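Local coordinates for YqgE/AlgH family protein (Corynebacterium diphtheriae NCTC 13129, PDB 2GS5) that is of unknown function but belongs to the UPF0301 (AlgH) family of conserved proteins, at residues M1-R12 / E149-V157. Numbering follows the deposited sequence.
Sequences MFADRLFNAMER and EIENGDWFV
Phe2 lays one face of its ring on the CB of Phe156, a CH-pi contact in which CB stands 3.5 Å from the ring centroid and only 6° off the normal. The two rings themselves meet obliquely, their planes at 47°. With CG anti to the backbone N (chi1 -176°), the Phe156 ring runs on past Phe2 to Phe7. There Phe156 CE1 comes to the edge of the Phe7 ring, 3.8 Å from Phe7 CZ, while the methyl CE of selenomethionine Met10 reaches the edge of Phe156. A phenylalanine suits position 156 because its CB can lie on one ring while its far end meets a second ring and a methyl group. Phe7 is itself sandwiched between Leu6 CB and Arg12 CG, and its CD2 lies over the guanidinium of Arg12. A salt bridge from Arg12 NH1 to the anti lone pair of Asp4 OD1, 3.0 Å and in the guanidinium plane, helps to hold that group's rotation. Arg12 CD packs on Ile150 CG2 at 3.9 Å. A water donates to both Phe2 O and Ile150 O, with a weak bond from Arg12 NE. Gly153 adopts the positive phi of a Schellman motif, which glycine takes readily, and its CA makes a CA-H...O contact of 3.3 Å with Phe2 O. The N-terminal loop thus covers the turn joining helix 145-151 to strand 155-159, which pairs antiparallel with strand 19-23.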
HETATM    1  N   MSE A   1      -6.924 -15.804   9.842  1.00 32.64           N
HETATM    2  CA  MSE A   1      -6.509 -17.138   9.334  1.00 32.08           C
HETATM    3  C   MSE A   1      -5.108 -17.030   8.712  1.00 31.37           C
HETATM    4  O   MSE A   1      -4.197 -16.519   9.357  1.00 31.33           O
HETATM    5  CB  MSE A   1      -7.567 -17.700   8.367  1.00 32.57           C
HETATM    6  CG  MSE A   1      -8.051 -16.736   7.275  1.00 33.02           C
HETATM    7 SE   MSE A   1      -8.223 -17.611   5.517  1.00 35.27          SE
HETATM    8  CE  MSE A   1      -9.027 -19.297   6.081  1.00 33.74           C
ATOM      9  N   PHE A   2      -4.935 -17.495   7.475  1.00 30.10           N
ATOM     10  CA  PHE A   2      -3.621 -17.611   6.838  1.00 28.66           C
ATOM     11  C   PHE A   2      -2.726 -18.579   7.589  1.00 28.02           C
ATOM     12  O   PHE A   2      -1.513 -18.382   7.682  1.00 27.53           O
ATOM     13  CB  PHE A   2      -2.942 -16.252   6.654  1.00 26.90           C
ATOM     14  CG  PHE A   2      -3.877 -15.165   6.220  1.00 24.84           C
ATOM     15  CD1 PHE A   2      -3.684 -13.868   6.652  1.00 22.60           C
ATOM     16  CD2 PHE A   2      -4.967 -15.437   5.394  1.00 22.54           C
ATOM     17  CE1 PHE A   2      -4.541 -12.864   6.257  1.00 21.66           C
ATOM     18  CE2 PHE A   2      -5.825 -14.443   5.011  1.00 22.34           C
ATOM     19  CZ  PHE A   2      -5.613 -13.150   5.438  1.00 22.73           C
ATOM     20  N   ALA A   3      -3.344 -19.641   8.101  1.00 27.58           N
ATOM     21  CA  ALA A   3      -2.616 -20.739   8.710  1.00 27.32           C
ATOM     22  C   ALA A   3      -1.724 -21.420   7.673  1.00 27.14           C
ATOM     23  O   ALA A   3      -2.038 -21.427   6.482  1.00 26.96           O
ATOM     24  CB  ALA A   3      -3.590 -21.746   9.306  1.00 27.40           C
ATOM     25  N   ASP A   4      -0.616 -21.985   8.152  1.00 26.99           N
ATOM     26  CA  ASP A   4       0.316 -22.773   7.342  1.00 26.69           C
ATOM     27  C   ASP A   4      -0.387 -23.750   6.394  1.00 26.40           C
ATOM     28  O   ASP A   4       0.011 -23.888   5.234  1.00 26.76           O
ATOM     29  CB  ASP A   4       1.260 -23.556   8.265  1.00 26.88           C
ATOM     30  CG  ASP A   4       2.303 -24.353   7.503  1.00 27.10           C
ATOM     31  OD1 ASP A   4       3.093 -23.739   6.758  1.00 27.52           O
ATOM     32  OD2 ASP A   4       2.331 -25.593   7.652  1.00 28.16           O
ATOM     33  N   ARG A   5      -1.430 -24.410   6.892  1.00 25.70           N
ATOM     34  CA  ARG A   5      -2.172 -25.411   6.116  1.00 25.34           C
ATOM     35  C   ARG A   5      -2.794 -24.882   4.820  1.00 24.37           C
ATOM     36  O   ARG A   5      -3.066 -25.662   3.908  1.00 24.37           O
ATOM     37  CB  ARG A   5      -3.272 -26.047   6.967  1.00 25.56           C
ATOM     38  CG  ARG A   5      -2.797 -27.168   7.865  1.00 26.70           C
ATOM     39  CD  ARG A   5      -3.837 -27.518   8.915  1.00 27.29           C
ATOM     40  NE  ARG A   5      -5.142 -27.825   8.325  1.00 29.40           N
ATOM     41  CZ  ARG A   5      -6.165 -26.972   8.206  1.00 29.52           C
ATOM     42  NH1 ARG A   5      -6.079 -25.712   8.629  1.00 29.97           N
ATOM     43  NH2 ARG A   5      -7.296 -27.391   7.647  1.00 29.30           N
ATOM     44  N   LEU A   6      -3.024 -23.572   4.733  1.00 23.28           N
ATOM     45  CA  LEU A   6      -3.538 -22.984   3.498  1.00 22.66           C
ATOM     46  C   LEU A   6      -2.622 -23.238   2.306  1.00 21.87           C
ATOM     47  O   LEU A   6      -3.082 -23.240   1.167  1.00 21.23           O
ATOM     48  CB  LEU A   6      -3.763 -21.474   3.652  1.00 22.86           C
ATOM     49  CG  LEU A   6      -5.074 -21.086   4.330  1.00 23.12           C
ATOM     50  CD1 LEU A   6      -5.104 -19.595   4.591  1.00 22.99           C
ATOM     51  CD2 LEU A   6      -6.259 -21.498   3.471  1.00 23.42           C
ATOM     52  N   PHE A   7      -1.338 -23.471   2.573  1.00 21.19           N
ATOM     53  CA  PHE A   7      -0.326 -23.493   1.519  1.00 21.22           C
ATOM     54  C   PHE A   7       0.218 -24.885   1.204  1.00 21.14           C
ATOM     55  O   PHE A   7       1.281 -25.018   0.597  1.00 21.26           O
ATOM     56  CB  PHE A   7       0.801 -22.523   1.895  1.00 20.86           C
ATOM     57  CG  PHE A   7       0.309 -21.128   2.137  1.00 20.35           C
ATOM     58  CD1 PHE A   7      -0.062 -20.328   1.070  1.00 20.05           C
ATOM     59  CD2 PHE A   7       0.158 -20.640   3.426  1.00 19.72           C
ATOM     60  CE1 PHE A   7      -0.546 -19.048   1.275  1.00 19.91           C
ATOM     61  CE2 PHE A   7      -0.332 -19.359   3.644  1.00 19.68           C
ATOM     62  CZ  PHE A   7      -0.679 -18.562   2.565  1.00 20.11           C
ATOM     63  N   ASN A   8      -0.528 -25.916   1.576  1.00 20.87           N
ATOM     64  CA  ASN A   8      -0.099 -27.289   1.326  1.00 21.30           C
ATOM     65  C   ASN A   8       0.013 -27.610  -0.169  1.00 21.52           C
ATOM     66  O   ASN A   8       0.903 -28.345  -0.579  1.00 20.80           O
ATOM     67  CB  ASN A   8      -1.046 -28.287   2.007  1.00 21.25           C
ATOM     68  CG  ASN A   8      -0.877 -28.324   3.522  1.00 21.92           C
ATOM     69  OD1 ASN A   8       0.057 -27.745   4.076  1.00 23.08           O
ATOM     70  ND2 ASN A   8      -1.789 -29.008   4.197  1.00 23.98           N
ATOM     71  N   ALA A   9      -0.903 -27.071  -0.970  1.00 22.16           N
ATOM     72  CA  ALA A   9      -0.867 -27.237  -2.427  1.00 23.06           C
ATOM     73  C   ALA A   9      -0.565 -25.915  -3.133  1.00 23.81           C
ATOM     74  O   ALA A   9       0.050 -25.898  -4.195  1.00 23.94           O
ATOM     75  CB  ALA A   9      -2.188 -27.802  -2.921  1.00 22.87           C
HETATM   76  N   MSE A  10      -1.010 -24.818  -2.531  1.00 24.79           N
HETATM   77  CA  MSE A  10      -0.851 -23.474  -3.074  1.00 25.65           C
HETATM   78  C   MSE A  10       0.341 -22.833  -2.383  1.00 24.95           C
HETATM   79  O   MSE A  10       0.457 -22.924  -1.177  1.00 25.39           O
HETATM   80  CB  MSE A  10      -2.116 -22.684  -2.749  1.00 25.84           C
HETATM   81  CG  MSE A  10      -2.165 -21.269  -3.259  1.00 26.57           C
HETATM   82 SE   MSE A  10      -3.784 -20.429  -2.578  1.00 33.00          SE
HETATM   83  CE  MSE A  10      -3.155 -19.926  -0.805  1.00 29.51           C
ATOM     84  N   GLU A  11       1.237 -22.203  -3.130  1.00 24.50           N
ATOM     85  CA  GLU A  11       2.425 -21.612  -2.508  1.00 24.38           C
ATOM     86  C   GLU A  11       2.224 -20.155  -2.142  1.00 23.31           C
ATOM     87  O   GLU A  11       1.470 -19.440  -2.798  1.00 23.00           O
ATOM     88  CB  GLU A  11       3.641 -21.749  -3.412  1.00 24.56           C
ATOM     89  CG  GLU A  11       4.126 -23.178  -3.534  1.00 25.68           C
ATOM     90  CD  GLU A  11       5.628 -23.271  -3.571  1.00 27.53           C
ATOM     91  OE1 GLU A  11       6.181 -24.205  -2.938  1.00 28.78           O
ATOM     92  OE2 GLU A  11       6.252 -22.409  -4.233  1.00 27.56           O
ATOM     93  N   ARG A  12       2.912 -19.737  -1.082  1.00 22.26           N
ATOM     94  CA  ARG A  12       2.879 -18.351  -0.635  1.00 21.57           C
ATOM     95  C   ARG A  12       3.544 -17.461  -1.665  1.00 20.38           C
ATOM     96  O   ARG A  12       4.530 -17.862  -2.293  1.00 20.13           O
ATOM     97  CB  ARG A  12       3.632 -18.197   0.686  1.00 21.76           C
ATOM     98  CG  ARG A  12       3.014 -18.890   1.887  1.00 22.34           C
ATOM     99  CD  ARG A  12       3.784 -18.525   3.144  1.00 22.92           C
ATOM    100  NE  ARG A  12       3.248 -19.130   4.363  1.00 23.90           N
ATOM    101  CZ  ARG A  12       3.434 -20.397   4.726  1.00 25.34           C
ATOM    102  NH1 ARG A  12       2.902 -20.835   5.864  1.00 25.99           N
ATOM    103  NH2 ARG A  12       4.133 -21.237   3.965  1.00 25.92           N
ATOM    104  N   GLU A 149       6.316 -13.221  10.984  1.00 14.41           N
ATOM    105  CA  GLU A 149       4.893 -12.877  11.114  1.00 13.64           C
ATOM    106  C   GLU A 149       4.038 -13.590  10.073  1.00 13.82           C
ATOM    107  O   GLU A 149       2.930 -14.009  10.380  1.00 13.67           O
ATOM    108  CB  GLU A 149       4.698 -11.359  11.060  1.00 13.13           C
ATOM    109  CG  GLU A 149       5.290 -10.698  12.291  1.00 11.57           C
ATOM    110  CD  GLU A 149       5.157  -9.201  12.331  1.00 12.93           C
ATOM    111  OE1 GLU A 149       4.462  -8.628  11.466  1.00 12.15           O
ATOM    112  OE2 GLU A 149       5.746  -8.592  13.251  1.00 11.40           O
ATOM    113  N   ILE A 150       4.552 -13.723   8.853  1.00 14.26           N
ATOM    114  CA  ILE A 150       3.843 -14.473   7.818  1.00 14.72           C
ATOM    115  C   ILE A 150       3.688 -15.945   8.236  1.00 15.40           C
ATOM    116  O   ILE A 150       2.590 -16.500   8.160  1.00 15.45           O
ATOM    117  CB  ILE A 150       4.537 -14.342   6.441  1.00 14.75           C
ATOM    118  CG1 ILE A 150       4.384 -12.915   5.905  1.00 14.46           C
ATOM    119  CG2 ILE A 150       3.960 -15.358   5.428  1.00 14.78           C
ATOM    120  CD1 ILE A 150       5.330 -12.589   4.780  1.00 13.83           C
ATOM    121  N   GLU A 151       4.768 -16.537   8.736  1.00 16.31           N
ATOM    122  CA  GLU A 151       4.733 -17.921   9.234  1.00 17.27           C
ATOM    123  C   GLU A 151       3.731 -18.095  10.371  1.00 17.23           C
ATOM    124  O   GLU A 151       3.099 -19.152  10.499  1.00 17.55           O
ATOM    125  CB  GLU A 151       6.129 -18.353   9.690  1.00 17.79           C
ATOM    126  CG  GLU A 151       7.100 -18.541   8.534  1.00 20.37           C
ATOM    127  CD  GLU A 151       8.560 -18.541   8.948  1.00 21.40           C
ATOM    128  OE1 GLU A 151       8.856 -18.608  10.167  1.00 27.38           O
ATOM    129  OE2 GLU A 151       9.425 -18.479   8.040  1.00 27.28           O
ATOM    130  N   ASN A 152       3.568 -17.056  11.182  1.00 16.68           N
ATOM    131  CA  ASN A 152       2.602 -17.075  12.281  1.00 16.45           C
ATOM    132  C   ASN A 152       1.143 -16.905  11.828  1.00 15.92           C
ATOM    133  O   ASN A 152       0.219 -17.069  12.629  1.00 16.33           O
ATOM    134  CB  ASN A 152       2.954 -15.989  13.297  1.00 16.86           C
ATOM    135  CG  ASN A 152       2.217 -16.157  14.611  1.00 18.45           C
ATOM    136  OD1 ASN A 152       2.335 -17.194  15.268  1.00 22.67           O
ATOM    137  ND2 ASN A 152       1.451 -15.141  15.000  1.00 19.27           N
ATOM    138  N   GLY A 153       0.938 -16.575  10.555  1.00 14.90           N
ATOM    139  CA  GLY A 153      -0.398 -16.369   9.997  1.00 14.56           C
ATOM    140  C   GLY A 153      -0.931 -14.942  10.064  1.00 13.84           C
ATOM    141  O   GLY A 153      -2.111 -14.723   9.786  1.00 13.75           O
ATOM    142  N   ASP A 154      -0.070 -13.975  10.393  1.00 13.45           N
ATOM    143  CA  ASP A 154      -0.486 -12.566  10.586  1.00 13.21           C
ATOM    144  C   ASP A 154      -0.892 -11.853   9.306  1.00 12.34           C
ATOM    145  O   ASP A 154      -1.731 -10.937   9.332  1.00 11.70           O
ATOM    146  CB  ASP A 154       0.644 -11.730  11.206  1.00 13.05           C
ATOM    147  CG  ASP A 154       0.941 -12.088  12.646  1.00 13.97           C
ATOM    148  OD1 ASP A 154       0.297 -13.014  13.210  1.00 16.32           O
ATOM    149  OD2 ASP A 154       1.853 -11.441  13.204  1.00 13.80           O
ATOM    150  N   TRP A 155      -0.268 -12.248   8.201  1.00 11.85           N
ATOM    151  CA  TRP A 155      -0.418 -11.554   6.932  1.00 11.07           C
ATOM    152  C   TRP A 155      -0.578 -12.542   5.799  1.00 11.38           C
ATOM    153  O   TRP A 155      -0.016 -13.633   5.850  1.00 12.30           O
ATOM    154  CB  TRP A 155       0.832 -10.744   6.613  1.00 11.15           C
ATOM    155  CG  TRP A 155       1.298  -9.853   7.697  1.00 10.72           C
ATOM    156  CD1 TRP A 155       2.354 -10.066   8.521  1.00 10.92           C
ATOM    157  CD2 TRP A 155       0.737  -8.597   8.076  1.00 10.40           C
ATOM    158  NE1 TRP A 155       2.491  -9.025   9.391  1.00 11.13           N
ATOM    159  CE2 TRP A 155       1.504  -8.108   9.143  1.00 10.54           C
ATOM    160  CE3 TRP A 155      -0.341  -7.834   7.613  1.00 10.80           C
ATOM    161  CZ2 TRP A 155       1.225  -6.895   9.766  1.00 10.69           C
ATOM    162  CZ3 TRP A 155      -0.611  -6.622   8.234  1.00 11.18           C
ATOM    163  CH2 TRP A 155       0.167  -6.167   9.294  1.00 10.95           C
ATOM    164  N   PHE A 156      -1.333 -12.140   4.782  1.00 10.50           N
ATOM    165  CA  PHE A 156      -1.374 -12.838   3.508  1.00 10.91           C
ATOM    166  C   PHE A 156      -0.761 -11.905   2.468  1.00 10.49           C
ATOM    167  O   PHE A 156      -1.171 -10.754   2.334  1.00 10.94           O
ATOM    168  CB  PHE A 156      -2.808 -13.219   3.131  1.00 10.73           C
ATOM    169  CG  PHE A 156      -2.912 -14.019   1.861  1.00 11.26           C
ATOM    170  CD1 PHE A 156      -2.781 -15.397   1.876  1.00 12.15           C
ATOM    171  CD2 PHE A 156      -3.139 -13.387   0.648  1.00 11.95           C
ATOM    172  CE1 PHE A 156      -2.886 -16.138   0.703  1.00 12.03           C
ATOM    173  CE2 PHE A 156      -3.234 -14.113  -0.511  1.00 11.80           C
ATOM    174  CZ  PHE A 156      -3.106 -15.478  -0.498  1.00 12.57           C
ATOM    175  N   VAL A 157       0.237 -12.412   1.754  1.00 10.57           N
ATOM    176  CA  VAL A 157       0.967 -11.628   0.765  1.00 10.52           C
ATOM    177  C   VAL A 157       0.282 -11.769  -0.581  1.00 10.79           C
ATOM    178  O   VAL A 157       0.093 -12.888  -1.059  1.00 10.97           O
ATOM    179  CB  VAL A 157       2.421 -12.081   0.677  1.00 10.30           C
ATOM    180  CG1 VAL A 157       3.219 -11.235  -0.313  1.00 12.28           C
ATOM    181  CG2 VAL A 157       3.044 -12.007   2.034  1.00 11.16           C
TER
HETATM  182  O   HOH W   1       0.926 -17.906   6.408  1.00 21.65           O